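Local coordinates for protein 2-C-methyl-D-erythritol 4-phosphate cytidylyltransferase (Anaerococcus prevotii, PDB 4KT7) that probably catalyses the transfer of a cytidylyl group from CTP to 2-C-methyl-D-erythritol 4-phosphate, an early step of isoprenoid biosynthesis, at residues A[8-14]-A[53-59]. Sequence-based numbering, arbitrary orientation.
Sequences KFISAII and IDEIILV
Parallel strand pairing in the nucleotide-binding alpha/beta fold of an IspD cytidylyltransferase joins Ile10-Ile14 to Glu55-Val59, whose axes run 20° apart. The ladder is read from its bonds: Ala12 N gives to Glu55 O and Ile14 N to Ile57 O, while Ala12 O receives Ile57 N at 2.7 Å and Ile14 O receives Val59 N. At the N-terminal end of the pair, ahead of the Ser11-Glu55 bridge, the regular pattern gives way to Asp54. Asp54 OD2 takes Ile10 N on the anti lone pair, 2.7 Å and nearly straight at 170°, and Asp54 N returns a bond to Ile10 O, which Glu55 N reaches only weakly. With CG anti to the backbone N (chi1 -170°), the Phe9 ring lies over Asp54, whose CB stands 3.6 Å from the ring centroid, a CH-pi contact over the face; Glu55 CD comes to the ring edge, 3.8 Å from Phe9 CE1. Replacing Phe9 with an alanine would remove the ring, and the Asp54 methylene would probably lose its cover while a gap opened beside the Glu55 carboxylate. That carboxylate has three partners: Ser11 OG donates to Glu55 OE2 at 2.5 Å, Asp100 N also bonds OE2, and Arg80 forms a salt bridge with OE1. Ser11 and Glu55 share one sheet face; on that of Ala12, Ile14, Ile56 and Leu58, Ala12 CB also meets Ile53 CG2 at 3.8 Å, and Ile14 runs alongside Leu58. Helix 39-48 covers this face through Val47 and Leu44. Strands 105-110 and 79-83 flank the pair, placing it inside the main sheet.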
loop_
_atom_site.group_PDB
_atom_site.type_symbol
_atom_site.label_atom_id
_atom_site.label_comp_id
_atom_site.label_asym_id
_atom_site.label_seq_id
_atom_site.Cartn_x
_atom_site.Cartn_y
_atom_site.Cartn_z
ATOM N N LYS A 8 -5.862 28.673 -20.343
ATOM C CA LYS A 8 -6.916 28.571 -19.335
ATOM C C LYS A 8 -6.370 28.815 -17.941
ATOM O O LYS A 8 -5.291 28.329 -17.597
ATOM C CB LYS A 8 -7.585 27.195 -19.379
ATOM C CG LYS A 8 -8.427 26.920 -20.620
ATOM C CD LYS A 8 -8.720 25.425 -20.706
ATOM C CE LYS A 8 -9.837 25.122 -21.682
ATOM N NZ LYS A 8 -10.092 23.660 -21.720
ATOM N N PHE A 9 -7.139 29.552 -17.143
ATOM C CA PHE A 9 -6.825 29.853 -15.750
ATOM C C PHE A 9 -6.883 28.563 -14.928
ATOM O O PHE A 9 -7.893 27.850 -14.966
ATOM C CB PHE A 9 -7.882 30.841 -15.253
ATOM C CG PHE A 9 -7.593 31.460 -13.917
ATOM C CD1 PHE A 9 -7.744 30.738 -12.751
ATOM C CD2 PHE A 9 -7.249 32.804 -13.826
ATOM C CE1 PHE A 9 -7.508 31.326 -11.523
ATOM C CE2 PHE A 9 -7.020 33.398 -12.590
ATOM C CZ PHE A 9 -7.151 32.656 -11.445
ATOM N N ILE A 10 -5.814 28.277 -14.179
ATOM C CA ILE A 10 -5.730 27.052 -13.372
ATOM C C ILE A 10 -5.792 27.384 -11.878
ATOM O O ILE A 10 -5.061 28.261 -11.396
ATOM C CB ILE A 10 -4.414 26.260 -13.663
ATOM C CG1 ILE A 10 -4.299 25.930 -15.159
ATOM C CG2 ILE A 10 -4.343 24.985 -12.806
ATOM C CD1 ILE A 10 -2.981 25.258 -15.568
ATOM N N SER A 11 -6.679 26.705 -11.148
ATOM C CA SER A 11 -6.753 26.875 -9.690
ATOM C C SER A 11 -6.270 25.611 -8.997
ATOM O O SER A 11 -6.435 24.512 -9.530
ATOM C CB SER A 11 -8.192 27.126 -9.237
ATOM O OG SER A 11 -8.748 28.239 -9.906
ATOM N N ALA A 12 -5.668 25.759 -7.813
ATOM C CA ALA A 12 -5.329 24.594 -6.994
ATOM C C ALA A 12 -6.033 24.708 -5.658
ATOM O O ALA A 12 -6.083 25.795 -5.064
ATOM C CB ALA A 12 -3.824 24.461 -6.802
ATOM N N ILE A 13 -6.599 23.587 -5.217
ATOM C CA ILE A 13 -7.256 23.469 -3.932
ATOM C C ILE A 13 -6.419 22.510 -3.083
ATOM O O ILE A 13 -6.303 21.333 -3.418
ATOM C CB ILE A 13 -8.682 22.880 -4.107
ATOM C CG1 ILE A 13 -9.575 23.858 -4.879
ATOM C CG2 ILE A 13 -9.309 22.554 -2.764
ATOM C CD1 ILE A 13 -10.979 23.316 -5.174
ATOM N N ILE A 14 -5.817 23.022 -2.005
ATOM C CA ILE A 14 -5.017 22.214 -1.082
ATOM C C ILE A 14 -5.848 21.953 0.171
ATOM O O ILE A 14 -6.179 22.892 0.909
ATOM C CB ILE A 14 -3.760 22.967 -0.610
ATOM C CG1 ILE A 14 -2.907 23.453 -1.793
ATOM C CG2 ILE A 14 -2.943 22.082 0.315
ATOM C CD1 ILE A 14 -2.342 22.340 -2.636
ATOM N N ILE A 53 0.067 27.284 -12.099
ATOM C CA ILE A 53 -1.113 27.420 -11.248
ATOM C C ILE A 53 -1.356 28.915 -10.996
ATOM O O ILE A 53 -0.445 29.620 -10.557
ATOM C CB ILE A 53 -0.897 26.676 -9.919
ATOM C CG1 ILE A 53 -0.848 25.158 -10.182
ATOM C CG2 ILE A 53 -1.978 27.030 -8.913
ATOM C CD1 ILE A 53 -0.319 24.335 -9.001
ATOM N N ASP A 54 -2.566 29.402 -11.276
ATOM C CA ASP A 54 -2.834 30.846 -11.182
ATOM C C ASP A 54 -3.291 31.305 -9.801
ATOM O O ASP A 54 -3.146 32.473 -9.459
ATOM C CB ASP A 54 -3.854 31.289 -12.233
ATOM C CG ASP A 54 -3.363 31.063 -13.647
ATOM O OD1 ASP A 54 -2.432 31.778 -14.049
ATOM O OD2 ASP A 54 -3.905 30.168 -14.349
ATOM N N GLU A 55 -3.854 30.391 -9.022
ATOM C CA GLU A 55 -4.280 30.711 -7.660
ATOM C C GLU A 55 -4.297 29.463 -6.813
ATOM O O GLU A 55 -4.477 28.358 -7.331
ATOM C CB GLU A 55 -5.695 31.286 -7.647
ATOM C CG GLU A 55 -6.776 30.240 -7.810
ATOM C CD GLU A 55 -8.192 30.817 -7.802
ATOM O OE1 GLU A 55 -8.384 31.998 -7.415
ATOM O OE2 GLU A 55 -9.117 30.077 -8.194
ATOM N N ILE A 56 -4.147 29.642 -5.503
ATOM C CA ILE A 56 -4.128 28.517 -4.570
ATOM C C ILE A 56 -5.132 28.752 -3.444
ATOM O O ILE A 56 -5.070 29.777 -2.746
ATOM C CB ILE A 56 -2.721 28.350 -3.942
ATOM C CG1 ILE A 56 -1.661 28.086 -5.023
ATOM C CG2 ILE A 56 -2.714 27.230 -2.884
ATOM C CD1 ILE A 56 -0.241 27.958 -4.441
ATOM N N ILE A 57 -6.040 27.797 -3.264
ATOM C CA ILE A 57 -7.057 27.854 -2.213
ATOM C C ILE A 57 -6.750 26.783 -1.175
ATOM O O ILE A 57 -6.718 25.588 -1.501
ATOM C CB ILE A 57 -8.476 27.553 -2.757
ATOM C CG1 ILE A 57 -8.813 28.442 -3.953
ATOM C CG2 ILE A 57 -9.519 27.733 -1.661
ATOM C CD1 ILE A 57 -8.641 29.856 -3.696
ATOM N N LEU A 58 -6.479 27.215 0.054
ATOM C CA LEU A 58 -6.301 26.305 1.179
ATOM C C LEU A 58 -7.644 26.092 1.828
ATOM O O LEU A 58 -8.390 27.037 2.077
ATOM C CB LEU A 58 -5.358 26.894 2.225
ATOM C CG LEU A 58 -3.881 26.906 1.870
ATOM C CD1 LEU A 58 -3.141 27.895 2.763
ATOM C CD2 LEU A 58 -3.331 25.514 2.074
ATOM N N VAL A 59 -7.974 24.849 2.117
ATOM C CA VAL A 59 -9.186 24.622 2.880
ATOM C C VAL A 59 -8.758 24.158 4.267
ATOM O O VAL A 59 -8.067 23.132 4.407
ATOM C CB VAL A 59 -10.102 23.605 2.185
ATOM C CG1 VAL A 59 -11.417 23.522 2.909
ATOM C CG2 VAL A 59 -10.350 24.017 0.710
#